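Local coordinates for protein transcription anti-terminator antagonist UpxZ (PDB 4EPZ) that probably regulates capsular polysaccharide synthesis by antagonising transcription anti-termination, at residues 8-12 / 44-48; 109-113 / 146-151. The contacts are given in a common frame with arbitrary orientation. Where two conformers were deposited one is given. Residues are numbered along the deposited sequence.

Contact 1 of 2, residues 8-12 / 44-48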
loop_
_atom_site.group_PDB
_atom_site.type_symbol
_atom_site.label_atom_id
_atom_site.label_comp_id
_atom_site.label_asym_id
_atom_site.label_seq_id
_atom_site.Cartn_x
_atom_site.Cartn_y
_atom_site.Cartn_z
ATOM N N ARG A 8 -13.126 2.327 -8.618
ATOM C CA ARG A 8 -11.832 2.564 -9.254
ATOM C C ARG A 8 -10.693 2.248 -8.265
ATOM O O ARG A 8 -9.711 1.608 -8.619
ATOM C CB ARG A 8 -11.752 4.025 -9.741
ATOM C CG ARG A 8 -12.608 4.336 -10.978
ATOM C CD ARG A 8 -12.698 5.841 -11.250
ATOM N NE ARG A 8 -11.393 6.404 -11.624
ATOM C CZ ARG A 8 -11.084 7.698 -11.603
ATOM N NH1 ARG A 8 -11.987 8.598 -11.238
ATOM N NH2 ARG A 8 -9.862 8.099 -11.924
ATOM N N ALA A 9 -10.825 2.715 -7.019
ATOM C CA ALA A 9 -9.785 2.467 -6.001
ATOM C C ALA A 9 -9.668 0.982 -5.671
ATOM O O ALA A 9 -8.550 0.460 -5.547
ATOM C CB ALA A 9 -10.085 3.256 -4.718
ATOM N N LEU A 10 -10.813 0.295 -5.509
ATOM C CA LEU A 10 -10.755 -1.126 -5.195
ATOM C C LEU A 10 -10.161 -1.901 -6.363
ATOM O O LEU A 10 -9.424 -2.853 -6.121
ATOM C CB LEU A 10 -12.127 -1.680 -4.786
ATOM C CG LEU A 10 -12.765 -0.999 -3.545
ATOM C CD1 LEU A 10 -14.205 -1.459 -3.362
ATOM C CD2 LEU A 10 -11.911 -1.206 -2.260
ATOM N N GLU A 11 -10.463 -1.475 -7.624
ATOM C CA GLU A 11 -9.924 -2.111 -8.837
ATOM C C GLU A 11 -8.409 -1.958 -8.855
ATOM O O GLU A 11 -7.705 -2.935 -9.073
ATOM C CB GLU A 11 -10.521 -1.487 -10.098
ATOM C CG GLU A 11 -11.855 -2.057 -10.536
ATOM C CD GLU A 11 -12.565 -1.293 -11.644
ATOM O OE1 GLU A 11 -11.923 -0.457 -12.323
ATOM O OE2 GLU A 11 -13.777 -1.543 -11.838
ATOM N N LEU A 12 -7.916 -0.738 -8.564
ATOM C CA LEU A 12 -6.492 -0.448 -8.498
ATOM C C LEU A 12 -5.830 -1.260 -7.378
ATOM O O LEU A 12 -4.758 -1.794 -7.603
ATOM C CB LEU A 12 -6.216 1.053 -8.296
ATOM C CG LEU A 12 -4.734 1.460 -8.325
ATOM C CD1 LEU A 12 -3.994 0.925 -9.605
ATOM C CD2 LEU A 12 -4.582 2.984 -8.233
ATOM N N ARG A 44 -3.900 4.080 -14.119
ATOM C CA ARG A 44 -4.969 4.115 -13.104
ATOM C C ARG A 44 -4.554 4.928 -11.866
ATOM O O ARG A 44 -5.358 5.695 -11.340
ATOM C CB ARG A 44 -5.374 2.704 -12.700
ATOM C CG ARG A 44 -6.198 1.987 -13.790
ATOM C CD ARG A 44 -6.500 0.585 -13.325
ATOM N NE ARG A 44 -7.426 -0.126 -14.214
ATOM C CZ ARG A 44 -8.731 -0.280 -13.985
ATOM N NH1 ARG A 44 -9.297 0.269 -12.919
ATOM N NH2 ARG A 44 -9.478 -0.990 -14.821
ATOM N N SER A 45 -3.313 4.770 -11.417
ATOM C CA SER A 45 -2.789 5.530 -10.278
ATOM C C SER A 45 -2.773 7.021 -10.622
ATOM O O SER A 45 -3.308 7.821 -9.852
ATOM C CB SER A 45 -1.394 5.038 -9.898
ATOM O OG SER A 45 -1.440 3.670 -9.535
ATOM N N ASP A 46 -2.251 7.378 -11.814
ATOM C CA ASP A 46 -2.211 8.771 -12.254
ATOM C C ASP A 46 -3.617 9.361 -12.346
ATOM O O ASP A 46 -3.824 10.486 -11.898
ATOM C CB ASP A 46 -1.469 8.898 -13.588
ATOM C CG ASP A 46 0.044 8.844 -13.446
ATOM O OD1 ASP A 46 0.549 9.013 -12.297
ATOM O OD2 ASP A 46 0.729 8.684 -14.481
ATOM N N SER A 47 -4.598 8.605 -12.877
ATOM C CA SER A 47 -5.962 9.106 -13.009
ATOM C C SER A 47 -6.598 9.389 -11.628
ATOM O O SER A 47 -7.280 10.399 -11.457
ATOM C CB SER A 47 -6.814 8.116 -13.799
ATOM O OG SER A 47 -8.153 8.565 -13.900
ATOM N N LEU A 48 -6.366 8.510 -10.648
ATOM C CA LEU A 48 -6.951 8.648 -9.322
ATOM C C LEU A 48 -6.227 9.645 -8.407
ATOM O O LEU A 48 -6.812 10.146 -7.448
ATOM C CB LEU A 48 -6.960 7.272 -8.649
ATOM C CG LEU A 48 -8.124 6.337 -9.025
ATOM C CD1 LEU A 48 -7.921 4.947 -8.420
ATOM C CD2 LEU A 48 -9.490 6.883 -8.509
HETATM O O HOH W 1 -8.445 2.056 -11.015
HETATM O O HOH W 2 -10.065 10.975 -12.263
#

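Contact 2 of 2, residues 109-113 / 146-151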
loop_
_atom_site.group_PDB
_atom_site.type_symbol
_atom_site.label_atom_id
_atom_site.label_comp_id
_atom_site.label_asym_id
_atom_site.label_seq_id
_atom_site.Cartn_x
_atom_site.Cartn_y
_atom_site.Cartn_z
ATOM N N THR A 109 0.915 -0.636 7.278
ATOM C CA THR A 109 2.031 -1.427 6.774
ATOM C C THR A 109 2.683 -0.717 5.586
ATOM O O THR A 109 3.908 -0.568 5.539
ATOM C CB THR A 109 1.543 -2.844 6.444
ATOM O OG1 THR A 109 1.026 -3.395 7.643
ATOM C CG2 THR A 109 2.668 -3.709 5.901
ATOM N N TRP A 110 1.881 -0.325 4.592
ATOM C CA TRP A 110 2.412 0.403 3.431
ATOM C C TRP A 110 3.019 1.746 3.834
ATOM O O TRP A 110 4.064 2.128 3.295
ATOM C CB TRP A 110 1.327 0.597 2.377
ATOM C CG TRP A 110 1.174 -0.641 1.565
ATOM C CD1 TRP A 110 0.247 -1.622 1.740
ATOM C CD2 TRP A 110 2.121 -1.146 0.611
ATOM N NE1 TRP A 110 0.485 -2.661 0.861
ATOM C CE2 TRP A 110 1.642 -2.401 0.168
ATOM C CE3 TRP A 110 3.282 -0.614 0.015
ATOM C CZ2 TRP A 110 2.302 -3.152 -0.816
ATOM C CZ3 TRP A 110 3.931 -1.361 -0.962
ATOM C CH2 TRP A 110 3.462 -2.624 -1.341
ATOM N N GLY A 111 2.390 2.448 4.771
ATOM C CA GLY A 111 2.924 3.727 5.254
ATOM C C GLY A 111 4.260 3.527 5.953
ATOM O O GLY A 111 5.232 4.257 5.682
ATOM N N TYR A 112 4.374 2.464 6.758
ATOM C CA TYR A 112 5.672 2.133 7.396
ATOM C C TYR A 112 6.735 1.825 6.323
ATOM O O TYR A 112 7.899 2.233 6.457
ATOM C CB TYR A 112 5.490 0.913 8.334
ATOM C CG TYR A 112 6.795 0.334 8.838
ATOM C CD1 TYR A 112 7.517 0.968 9.848
ATOM C CD2 TYR A 112 7.298 -0.853 8.313
ATOM C CE1 TYR A 112 8.723 0.433 10.312
ATOM C CE2 TYR A 112 8.520 -1.370 8.740
ATOM C CZ TYR A 112 9.208 -0.739 9.761
ATOM O OH TYR A 112 10.377 -1.285 10.224
ATOM N N SER A 113 6.363 1.088 5.257
ATOM C CA SER A 113 7.368 0.732 4.248
ATOM C C SER A 113 8.009 1.946 3.580
ATOM O O SER A 113 9.146 1.863 3.094
ATOM C CB SER A 113 6.738 -0.122 3.165
ATOM O OG SER A 113 5.993 0.642 2.228
ATOM N N GLU A 146 4.010 -9.288 4.730
ATOM C CA GLU A 146 4.479 -8.052 4.072
ATOM C C GLU A 146 5.176 -7.122 5.074
ATOM O O GLU A 146 6.286 -6.630 4.807
ATOM C CB GLU A 146 3.318 -7.337 3.372
ATOM C CG GLU A 146 2.919 -8.074 2.092
ATOM C CD GLU A 146 1.587 -7.688 1.469
ATOM O OE1 GLU A 146 1.107 -6.567 1.744
ATOM O OE2 GLU A 146 1.044 -8.484 0.673
ATOM N N LEU A 147 4.546 -6.921 6.240
ATOM C CA LEU A 147 5.117 -6.101 7.311
ATOM C C LEU A 147 6.461 -6.666 7.761
ATOM O O LEU A 147 7.435 -5.903 7.852
ATOM C CB LEU A 147 4.178 -6.018 8.507
ATOM C CG LEU A 147 4.715 -5.215 9.717
ATOM C CD1 LEU A 147 5.076 -3.757 9.329
ATOM C CD2 LEU A 147 3.725 -5.281 10.886
ATOM N N ARG A 148 6.532 -7.984 8.009
ATOM C CA ARG A 148 7.786 -8.586 8.434
ATOM C C ARG A 148 8.891 -8.375 7.381
ATOM O O ARG A 148 10.023 -8.047 7.754
ATOM C CB ARG A 148 7.612 -10.071 8.732
ATOM C CG ARG A 148 8.854 -10.670 9.430
ATOM C CD ARG A 148 8.819 -12.166 9.535
ATOM N NE ARG A 148 8.753 -12.823 8.226
ATOM C CZ ARG A 148 7.656 -13.392 7.734
ATOM N NH1 ARG A 148 6.525 -13.389 8.432
ATOM N NH2 ARG A 148 7.677 -13.954 6.533
ATOM N N ASN A 149 8.557 -8.517 6.073
ATOM C CA ASN A 149 9.537 -8.331 5.005
ATOM C C ASN A 149 10.030 -6.870 4.973
ATOM O O ASN A 149 11.227 -6.646 4.797
ATOM C CB ASN A 149 8.965 -8.762 3.673
ATOM C CG ASN A 149 8.943 -10.278 3.506
ATOM O OD1 ASN A 149 9.833 -10.999 3.972
ATOM N ND2 ASN A 149 7.953 -10.797 2.799
ATOM N N PHE A 150 9.122 -5.886 5.179
ATOM C CA PHE A 150 9.559 -4.476 5.208
ATOM C C PHE A 150 10.507 -4.237 6.403
ATOM O O PHE A 150 11.524 -3.551 6.260
ATOM C CB PHE A 150 8.341 -3.537 5.287
ATOM C CG PHE A 150 7.537 -3.468 4.002
ATOM C CD1 PHE A 150 8.170 -3.290 2.773
ATOM C CD2 PHE A 150 6.140 -3.461 4.035
ATOM C CE1 PHE A 150 7.425 -3.213 1.589
ATOM C CE2 PHE A 150 5.401 -3.360 2.852
ATOM C CZ PHE A 150 6.050 -3.234 1.643
ATOM N N GLU A 151 10.191 -4.829 7.559
ATOM C CA GLU A 151 11.016 -4.654 8.755
ATOM C C GLU A 151 12.411 -5.244 8.534
ATOM O O GLU A 151 13.416 -4.588 8.837
ATOM C CB GLU A 151 10.356 -5.306 9.972
ATOM C CG GLU A 151 9.123 -4.577 10.478
ATOM C CD GLU A 151 8.384 -5.313 11.575
ATOM O OE1 GLU A 151 8.639 -6.521 11.779
ATOM O OE2 GLU A 151 7.565 -4.668 12.258
HETATM O O HOH W 3 -0.502 -5.284 0.373
#

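Contact 1 of 2, residues 8-12 / 44-48
An antiparallel helix pair can be apolar on its inner side and polar along its outer edge, and helices 5-20 and 32-49 of this all-helical protein illustrate it. The axes of segments 8-12 and 44-48 cross at -151° and approach to 10.5 Å. Leu12, in the tp rotamer, spreads its two methyls over the partner helix: CD1 lies 3.8 Å from Arg44 CB, while CD2 lies 3.9 Å from Leu48 CD1 and 3.5 Å from Ser45 OG, a hydroxyl already bonded to the carbonyl of Val41 in its own helix. Leu48, in the mt rotamer, reaches the other way, its CD1 3.9 Å from Ala9 N, and also packs on Leu62 and Leu66 of helix 56-72.

The two arginines roof this apolar layer. Arg44 runs nearly extended (chi2 and chi3 both t), so that its NH1 forms a salt bridge with Glu11 OE1 at 2.8 Å, near the guanidinium plane; NE pairs with Glu40 of its own helix. Water 1 joins the same NH1 to Arg8 O. Arg8 starts sideways from its helix, but an mtp course brings its guanidinium across to the partner, one face over Leu48 CD2, which is 3.6 Å from CZ. At its tip, water 2 accepts from Arg8 NH2 at 2.9 Å and donates to Ser47 O at 3.0 Å.

Contact 2 of 2, residues 109-113 / 146-151
Helices that run side by side in the same direction can interlock largely through their side chains, and the pairing of 109-113 with 146-151 shows how one aromatic residue can do much of that work. The short axes lie 9.7 Å apart at an angle of 12°, and no direct hydrogen bond links the segments.

Aromatic contacts come first. Phe150 turns its edge toward the face of Trp110 in a T-shaped pair, with the Phe150 ring and the six-membered ring of Trp110 5.3 Å apart between centroids and their planes at 68°. One face of the phenyl ring receives Ser113 CB in a CH-pi contact, while Thr109 CG2 meets its edge, 3.9 Å from Phe150 CD2.

Apolar packing extends this on the side of Tyr112. Its CD2 lies 3.8 Å from Leu147 CD1 and its CE2 4.1 Å from Phe150 CB. Thr109 CG2 rests 3.8 Å from Leu147 CB. Leu147 and Tyr112 also touch helix 118-129, and Trp110 packs on helix 56-72.

Polar links are indirect or local. Water 3 accepts from Trp110 NE1 at 2.8 Å and donates to Glu146 OE1 at 2.5 Å; Glu146 OE2 is bonded to Tyr21. Ser113, with chi1 p, turns its OG back to Trp110 O at 2.7 Å within its own helix. Tyr112 OH makes a van der Waals contact with Glu151 CG at 3.5 Å.

With Phe150 seated among Thr109, Trp110, Tyr112 and Ser113, the contact is a knob-into-hole packing between nearly parallel helices of a helical bundle.

How the contacts relate
The two contacts come in series along the chain: contact 1 pairs helices 5-20 and 32-49, and contact 2 pairs helices 102-115 and 138-152. They lie on opposite sides of the chain's centre, about 22 Å apart between centres and about 10 Å between nearest atoms, without touching. Helix 56-72 connects them, since it takes Leu48 from contact 1 and Trp110 from contact 2. The general point is that an all-helical chain can join distant helix pairs through one intervening helix, using an antiparallel pair at one end and a nearly parallel pair at the other to build a single compact fold.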